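Local coordinates for PbSGBP-B lipoprotein (Prevotella bryantii B14, PDB 6D2Y) that probably binds polysaccharide at the bacterial cell surface as a lipoprotein of a polysaccharide utilization locus, and carries a bound magnesium ion, at residues T233-G238 against Y293-R298; H243-Q248 against M259-T264; Y282-W287 against F421-I426. One frame throughout, in Å; residues are numbered along the deposited sequence.

Contact 1 of 3, residues T233-G238 against Y293-R298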
# COMPACT_ATOMS: atom_id res chain seq x y z
N THR A 233 25.65 -15.11 -2.13
CA THR A 233 26.99 -15.13 -1.56
C THR A 233 27.03 -15.72 -0.16
O THR A 233 28.11 -15.73 0.45
CB THR A 233 27.57 -13.71 -1.53
OG1 THR A 233 26.79 -12.87 -0.68
CG2 THR A 233 27.60 -13.13 -2.94
N ASN A 234 25.91 -16.22 0.36
CA ASN A 234 25.85 -16.82 1.70
C ASN A 234 26.31 -15.82 2.77
O ASN A 234 27.00 -16.17 3.72
CB ASN A 234 26.67 -18.11 1.76
CG ASN A 234 26.36 -18.94 3.00
OD1 ASN A 234 25.33 -18.75 3.64
ND2 ASN A 234 27.26 -19.85 3.33
N GLU A 235 25.91 -14.56 2.60
CA GLU A 235 26.25 -13.51 3.55
C GLU A 235 24.98 -12.89 4.11
O GLU A 235 23.98 -12.74 3.40
CB GLU A 235 27.10 -12.41 2.89
CG GLU A 235 28.53 -12.83 2.58
CD GLU A 235 29.28 -11.76 1.80
OE1 GLU A 235 28.83 -11.40 0.69
OE2 GLU A 235 30.32 -11.27 2.30
N VAL A 236 25.02 -12.53 5.39
CA VAL A 236 23.96 -11.75 6.01
C VAL A 236 24.28 -10.29 5.74
O VAL A 236 25.18 -9.71 6.35
CB VAL A 236 23.83 -12.05 7.50
CG1 VAL A 236 22.58 -11.39 8.07
CG2 VAL A 236 23.80 -13.55 7.74
N LEU A 237 23.55 -9.69 4.80
CA LEU A 237 23.84 -8.32 4.38
C LEU A 237 23.56 -7.33 5.51
O LEU A 237 22.60 -7.48 6.27
CB LEU A 237 23.02 -7.96 3.15
CG LEU A 237 23.11 -8.92 1.97
CD1 LEU A 237 22.26 -8.41 0.81
CD2 LEU A 237 24.56 -9.11 1.54
N GLY A 238 24.41 -6.32 5.60
CA GLY A 238 24.25 -5.26 6.57
C GLY A 238 24.92 -3.99 6.12
O GLY A 238 24.58 -3.44 5.07
N TYR A 293 31.74 -9.57 -7.25
CA TYR A 293 30.59 -9.59 -6.34
C TYR A 293 30.47 -10.93 -5.62
O TYR A 293 29.38 -11.34 -5.23
CB TYR A 293 29.29 -9.24 -7.07
CG TYR A 293 29.30 -7.87 -7.70
CD1 TYR A 293 29.25 -6.73 -6.92
CD2 TYR A 293 29.37 -7.72 -9.08
CE1 TYR A 293 29.27 -5.47 -7.49
CE2 TYR A 293 29.39 -6.47 -9.66
CZ TYR A 293 29.33 -5.35 -8.86
OH TYR A 293 29.35 -4.10 -9.44
N ALA A 294 31.60 -11.62 -5.45
CA ALA A 294 31.62 -12.80 -4.59
C ALA A 294 31.35 -12.44 -3.14
O ALA A 294 30.92 -13.30 -2.36
CB ALA A 294 32.97 -13.51 -4.71
N SER A 295 31.59 -11.18 -2.76
CA SER A 295 31.22 -10.64 -1.46
C SER A 295 30.44 -9.35 -1.69
O SER A 295 30.83 -8.53 -2.53
CB SER A 295 32.45 -10.39 -0.58
OG SER A 295 32.06 -9.96 0.72
N HIS A 296 29.35 -9.18 -0.94
CA HIS A 296 28.42 -8.06 -1.08
C HIS A 296 27.84 -8.03 -2.49
O HIS A 296 28.24 -7.19 -3.30
CB HIS A 296 29.11 -6.73 -0.76
CG HIS A 296 29.69 -6.67 0.62
ND1 HIS A 296 30.59 -5.70 1.00
CD2 HIS A 296 29.48 -7.44 1.71
CE1 HIS A 296 30.92 -5.88 2.27
NE2 HIS A 296 30.26 -6.93 2.72
N PRO A 297 26.89 -8.90 -2.80
CA PRO A 297 26.35 -8.94 -4.16
C PRO A 297 25.48 -7.73 -4.46
O PRO A 297 25.05 -7.00 -3.57
CB PRO A 297 25.51 -10.23 -4.17
CG PRO A 297 25.07 -10.37 -2.75
CD PRO A 297 26.19 -9.84 -1.90
N ARG A 298 25.23 -7.53 -5.75
CA ARG A 298 24.28 -6.52 -6.18
C ARG A 298 22.88 -6.89 -5.70
O ARG A 298 22.49 -8.06 -5.72
CB ARG A 298 24.30 -6.37 -7.70
CG ARG A 298 25.52 -5.62 -8.23
CD ARG A 298 25.92 -6.06 -9.63
NE ARG A 298 24.87 -5.83 -10.62
CZ ARG A 298 24.32 -6.79 -11.36
NH1 ARG A 298 24.72 -8.05 -11.23
NH2 ARG A 298 23.37 -6.50 -12.23
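Thr233, Pro297 and Glu235 supply most of the surface buried where the loop 233-238 meets the loop 293-298, and together they illustrate how two segments without regular secondary structure can be joined through one carboxylate. Glu235 reaches across with its chain extended beyond CG, and both of its oxygens find donors. OE1 accepts the backbone N-H of His296 on its syn lone pair, with N to OE1 at 2.8 Å and a nearly straight angle of 166°. OE2 is met on the syn side by the hydroxyl of Ser295, OG to OE2 at 2.7 Å, slightly out of the carboxylate plane. The remaining, anti lone pair of OE1 takes the hydroxyl of Thr233, its OG1 2.9 Å from OE1 of Glu235. Three bonds thus fix the rotation of the carboxylate. Asn230 ND2 also bonds to Thr233 OG1 and to the carbonyl O of Glu235.

Thr233 also packs against Pro297: with OG1 between the backbone N and the carbonyl carbon (chi1 64°), the hydroxyl lies against the CD corner of the ring, OG1 to CD at 3.3 Å, while the methyl CG2 sits 3.4 Å from the carbonyl O of Ala294. Leu237 adds an apolar contact at the same ring carbon, its CD2 3.9 Å from Pro297 CD.

Leu237 and Pro297 carry this packing inward: Leu237 rests on Tyr282 of strand 279-282 and on Leu299 of helix 299-302, and Pro297 touches Val302 of that short helix.

Contact 2 of 3, residues H243-Q248 against M259-T264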
# COMPACT_ATOMS: atom_id res chain seq x y z
N HIS A 243 29.66 4.84 6.52
CA HIS A 243 29.10 5.15 7.83
C HIS A 243 28.25 3.97 8.29
O HIS A 243 27.09 3.82 7.88
CB HIS A 243 28.31 6.45 7.77
CG HIS A 243 29.04 7.55 7.06
ND1 HIS A 243 28.70 7.97 5.79
CD2 HIS A 243 30.11 8.29 7.42
CE1 HIS A 243 29.52 8.94 5.42
NE2 HIS A 243 30.39 9.15 6.39
N ASP A 244 28.82 3.14 9.16
CA ASP A 244 28.17 1.92 9.61
C ASP A 244 27.09 2.23 10.64
O ASP A 244 27.28 3.05 11.54
CB ASP A 244 29.19 0.97 10.22
CG ASP A 244 30.42 0.80 9.35
OD1 ASP A 244 30.26 0.66 8.12
OD2 ASP A 244 31.54 0.80 9.89
N ARG A 245 25.95 1.56 10.51
CA ARG A 245 24.81 1.78 11.38
C ARG A 245 24.66 0.62 12.36
O ARG A 245 25.17 -0.48 12.14
CB ARG A 245 23.52 1.96 10.57
CG ARG A 245 23.51 3.22 9.72
CD ARG A 245 22.94 4.41 10.48
NE ARG A 245 23.84 4.89 11.53
CZ ARG A 245 24.88 5.69 11.32
NH1 ARG A 245 25.17 6.10 10.09
NH2 ARG A 245 25.64 6.07 12.33
N ILE A 246 23.96 0.90 13.46
CA ILE A 246 23.69 -0.12 14.46
C ILE A 246 22.85 -1.23 13.86
O ILE A 246 21.84 -0.98 13.19
CB ILE A 246 22.99 0.51 15.68
CG1 ILE A 246 23.90 1.55 16.34
CG2 ILE A 246 22.57 -0.56 16.67
CD1 ILE A 246 23.29 2.18 17.58
N ILE A 247 23.27 -2.47 14.08
CA ILE A 247 22.51 -3.65 13.69
C ILE A 247 22.58 -4.62 14.86
O ILE A 247 23.64 -5.18 15.15
CB ILE A 247 23.06 -4.32 12.41
CG1 ILE A 247 23.20 -3.29 11.28
CG2 ILE A 247 22.15 -5.46 11.98
CD1 ILE A 247 23.26 -3.89 9.89
N GLN A 248 21.46 -4.79 15.56
CA GLN A 248 21.45 -5.57 16.79
C GLN A 248 20.05 -6.13 17.01
O GLN A 248 19.11 -5.83 16.27
CB GLN A 248 21.87 -4.71 17.99
CG GLN A 248 20.89 -3.57 18.27
CD GLN A 248 21.45 -2.55 19.24
OE1 GLN A 248 22.63 -2.59 19.59
NE2 GLN A 248 20.60 -1.64 19.69
N MSE A 259 18.01 -2.87 12.01
CA MSE A 259 18.95 -1.79 11.71
C MSE A 259 18.38 -0.49 12.25
O MSE A 259 17.19 -0.22 12.09
CB MSE A 259 19.23 -1.73 10.21
CG MSE A 259 20.31 -0.77 9.77
SE MSE A 259 19.73 1.08 9.63
CE MSE A 259 18.63 0.92 8.04
N GLN A 260 19.22 0.32 12.89
CA GLN A 260 18.76 1.50 13.60
C GLN A 260 19.42 2.75 13.03
O GLN A 260 20.65 2.81 12.91
CB GLN A 260 19.06 1.40 15.10
CG GLN A 260 18.68 2.65 15.89
CD GLN A 260 19.01 2.53 17.36
OE1 GLN A 260 18.57 1.60 18.04
NE2 GLN A 260 19.77 3.48 17.87
N ILE A 261 18.60 3.73 12.69
CA ILE A 261 19.06 5.05 12.27
C ILE A 261 18.83 6.02 13.42
O ILE A 261 17.72 6.08 13.98
CB ILE A 261 18.33 5.52 11.00
CG1 ILE A 261 18.56 4.53 9.85
CG2 ILE A 261 18.77 6.92 10.60
CD1 ILE A 261 17.79 4.89 8.59
N GLY A 262 19.86 6.78 13.78
CA GLY A 262 19.79 7.65 14.92
C GLY A 262 19.98 6.90 16.23
O GLY A 262 20.09 5.67 16.27
N ASN A 263 20.01 7.66 17.32
CA ASN A 263 20.18 7.09 18.64
C ASN A 263 19.69 8.10 19.67
O ASN A 263 19.33 9.23 19.34
CB ASN A 263 21.65 6.71 18.90
CG ASN A 263 21.79 5.55 19.87
OD1 ASN A 263 20.82 5.14 20.51
ND2 ASN A 263 23.00 5.01 19.98
N THR A 264 19.68 7.67 20.93
CA THR A 264 19.17 8.51 22.00
C THR A 264 20.05 9.74 22.18
O THR A 264 21.27 9.62 22.34
CB THR A 264 19.10 7.71 23.31
OG1 THR A 264 18.64 6.38 23.04
CG2 THR A 264 18.15 8.38 24.29
O HOH W 1 22.92 3.42 13.87
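Ile246 and Gln260 lie side by side and point the same way, the apolar branch of one running next to the aliphatic stem of the other, with the two CB atoms 4.1 Å apart. Their backbones are joined by the bond from Gln260 N to Ile246 O, 2.9 Å long. Ile246 CD1 comes against the amides of Gln260 and Asn263, 3.7 Å from Asn263 ND2. One residue on, Ile247 and Met259, a selenomethionine, form an antiparallel non-hydrogen-bonded pair on the other face of the sheet, where Ile247 CG1 meets Met259 CG at 4.1 Å. The selenium turns back to lie 4.0 Å from Arg245 CB.

A second shell sets these groups in place. The amide of Gln260 is held by its own turn: NE2 gives a bond of 2.7 Å to the carbonyl O of Gly262, on a lone pair in the carbonyl plane. A water bridges the segments beside this pair, accepting from Arg245 NE and Ile246 N and donating to Gln260 O. The bend of Arg245 at chi2 (-89°) brings its CD to 3.7 Å from Gln260 O; the guanidinium then meets the water at its edge, in plane, and NH1 bonds to the carbonyl O of Ser279.

This is the hairpin of strands 246-248 and 258-261. The second strand pairs onward with strand 449-458, while Met259 packs against Phe280 of strand 279-282 and Ile261 against strand 423-428.

Contact 3 of 3, residues Y282-W287 against F421-I426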
# COMPACT_ATOMS: atom_id res chain seq x y z
N TYR A 282 24.44 0.53 1.85
CA TYR A 282 24.87 -0.77 1.33
C TYR A 282 25.36 -0.57 -0.10
O TYR A 282 24.55 -0.35 -1.01
CB TYR A 282 23.75 -1.81 1.37
CG TYR A 282 24.18 -3.13 0.76
CD1 TYR A 282 24.86 -4.08 1.52
CD2 TYR A 282 23.95 -3.42 -0.58
CE1 TYR A 282 25.28 -5.27 0.96
CE2 TYR A 282 24.36 -4.61 -1.14
CZ TYR A 282 25.03 -5.53 -0.36
OH TYR A 282 25.44 -6.73 -0.92
N TRP A 283 26.66 -0.66 -0.29
CA TRP A 283 27.28 -0.54 -1.61
C TRP A 283 27.76 -1.92 -2.04
O TRP A 283 28.49 -2.58 -1.30
CB TRP A 283 28.42 0.47 -1.59
CG TRP A 283 28.02 1.81 -1.04
CD1 TRP A 283 26.76 2.33 -0.96
CD2 TRP A 283 28.89 2.81 -0.48
NE1 TRP A 283 26.79 3.58 -0.39
CE2 TRP A 283 28.08 3.90 -0.09
CE3 TRP A 283 30.27 2.89 -0.28
CZ2 TRP A 283 28.61 5.05 0.49
CZ3 TRP A 283 30.79 4.03 0.30
CH2 TRP A 283 29.97 5.10 0.68
N ALA A 284 27.33 -2.35 -3.22
CA ALA A 284 27.72 -3.66 -3.73
C ALA A 284 29.22 -3.70 -4.02
O ALA A 284 29.82 -2.70 -4.43
CB ALA A 284 26.94 -4.00 -4.99
N GLY A 285 29.82 -4.86 -3.80
CA GLY A 285 31.24 -5.05 -3.99
C GLY A 285 31.99 -5.09 -2.67
O GLY A 285 31.46 -4.75 -1.60
N ASN A 286 33.25 -5.51 -2.75
CA ASN A 286 34.11 -5.58 -1.57
C ASN A 286 35.58 -5.51 -2.00
O ASN A 286 36.38 -6.41 -1.74
CB ASN A 286 33.81 -6.84 -0.77
CG ASN A 286 34.39 -6.79 0.64
OD1 ASN A 286 34.61 -5.72 1.20
ND2 ASN A 286 34.62 -7.97 1.22
N TRP A 287 35.94 -4.42 -2.68
CA TRP A 287 37.33 -4.11 -3.03
C TRP A 287 37.98 -5.19 -3.89
O TRP A 287 39.18 -5.45 -3.78
CB TRP A 287 38.18 -3.87 -1.77
CG TRP A 287 37.58 -2.91 -0.79
CD1 TRP A 287 36.74 -3.22 0.24
CD2 TRP A 287 37.78 -1.50 -0.73
NE1 TRP A 287 36.40 -2.08 0.93
CE2 TRP A 287 37.03 -1.01 0.35
CE3 TRP A 287 38.52 -0.59 -1.50
CZ2 TRP A 287 36.99 0.34 0.69
CZ3 TRP A 287 38.49 0.75 -1.16
CH2 TRP A 287 37.73 1.20 -0.08
N PHE A 421 19.31 -1.23 -9.41
CA PHE A 421 18.99 -1.61 -8.04
C PHE A 421 20.10 -2.47 -7.45
O PHE A 421 19.84 -3.54 -6.90
CB PHE A 421 17.67 -2.38 -7.99
CG PHE A 421 16.50 -1.63 -8.57
CD1 PHE A 421 15.94 -0.56 -7.90
CD2 PHE A 421 15.97 -2.00 -9.80
CE1 PHE A 421 14.87 0.12 -8.43
CE2 PHE A 421 14.90 -1.32 -10.34
CZ PHE A 421 14.35 -0.26 -9.65
N SER A 422 21.35 -2.02 -7.58
CA SER A 422 22.50 -2.77 -7.08
C SER A 422 22.92 -2.35 -5.68
O SER A 422 23.29 -3.20 -4.86
CB SER A 422 23.68 -2.62 -8.04
OG SER A 422 23.28 -2.77 -9.39
N SER A 423 22.89 -1.04 -5.40
CA SER A 423 23.22 -0.51 -4.08
C SER A 423 22.04 0.29 -3.55
O SER A 423 21.17 0.74 -4.31
CB SER A 423 24.48 0.36 -4.12
OG SER A 423 25.59 -0.38 -4.60
N LEU A 424 22.02 0.49 -2.23
CA LEU A 424 20.92 1.17 -1.57
C LEU A 424 21.44 2.09 -0.49
O LEU A 424 22.27 1.69 0.33
CB LEU A 424 19.94 0.16 -0.96
CG LEU A 424 18.76 0.80 -0.21
CD1 LEU A 424 17.80 1.44 -1.20
CD2 LEU A 424 18.05 -0.23 0.66
N ASN A 425 20.96 3.34 -0.50
CA ASN A 425 21.23 4.31 0.54
C ASN A 425 19.92 4.74 1.18
O ASN A 425 18.93 4.96 0.49
CB ASN A 425 21.96 5.54 -0.01
CG ASN A 425 23.47 5.41 0.06
OD1 ASN A 425 24.00 4.30 0.10
ND2 ASN A 425 24.16 6.54 0.08
N ILE A 426 19.92 4.84 2.51
CA ILE A 426 18.82 5.42 3.27
C ILE A 426 19.40 6.57 4.07
O ILE A 426 20.20 6.36 4.99
CB ILE A 426 18.13 4.39 4.18
CG1 ILE A 426 17.73 3.15 3.37
CG2 ILE A 426 16.93 5.02 4.87
CD1 ILE A 426 16.61 2.35 4.00
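Tyr282 and Leu424 form an antiparallel hydrogen-bonded pair, and their two backbone bonds are the tight part of this contact. Tyr282 N donates to Leu424 O and Leu424 N to Tyr282 O, each at 2.9 Å and each close to straight. The exchange brings the side chains of Tyr282 and Leu424 onto the same face of the sheet, where both rest on Leu299 of helix 299-302.

Beyond this pair, side chains take over from the backbone ladder. Ser423 directs its hydroxyl at the backbone: with OG anti to the carbonyl carbon (chi1 -58°), it accepts the N-H of Ala284, N to OG at 3.0 Å and 170°. Its CB meanwhile lies 3.2 Å from Tyr282 O. Asn425 holds the indole of Trp283, whose NE1 donates to OD1 at 2.9 Å. The acceptor lies near the indole plane, the donor falls on a lone pair of OD1, and ring and amide are nearly coplanar, 25° apart. That bond fixes the edge of a buried indole, which Trp242 meets edge-to-face.

The looser part lies toward Ser422, whose carbonyl O meets the first segment at longer range: 3.7 Å from Ala284 CB, and 4.1 Å from Tyr282 CE2 at the ring edge. The Ser422 backbone is hydrogen-bonded to Leu299. From Gly285 on, the first segment leaves strand 423-426 and runs outward, through the partly exposed Asn286, to Trp287 at the surface.

The arrangement is an edge-strand pairing in an antiparallel sheet of this beta-sandwich protein: strand 279-282 is one of the two outermost strands of the four, strand 423-428 lies next to it, and strand 330-335 follows. Strand 423-428 opens with a classic beta bulge, in which the successive Ser422 and Ser423 stand opposite the single residue Gly335 of the next strand.

In the fold
All three contacts lie in the C-terminal region that matches the xyloglucan-binding domain family of surface glycan-binding proteins. Contacts 1 and 3 are nearest, their centres about 10 Å apart and their segments alternating along the chain; the hydroxyl of Tyr282 probably bonds to Pro297 O at 2.7 Å, and Gly285 N to His296 O at 2.9 Å. Contact 2 is nested in the loop closed by contact 1, where Gly238 CA lies 3.7 Å from Ile247 CD1, and touches contact 3 through Ile261 CD1 and Ile426 CG2, 3.8 Å apart. The magnesium ion, bound by Asp225, Asp227, Ser255, Asn257 and Asp452, lies about 8 Å from the Ile247 side chain and about 11 Å from that of Leu237.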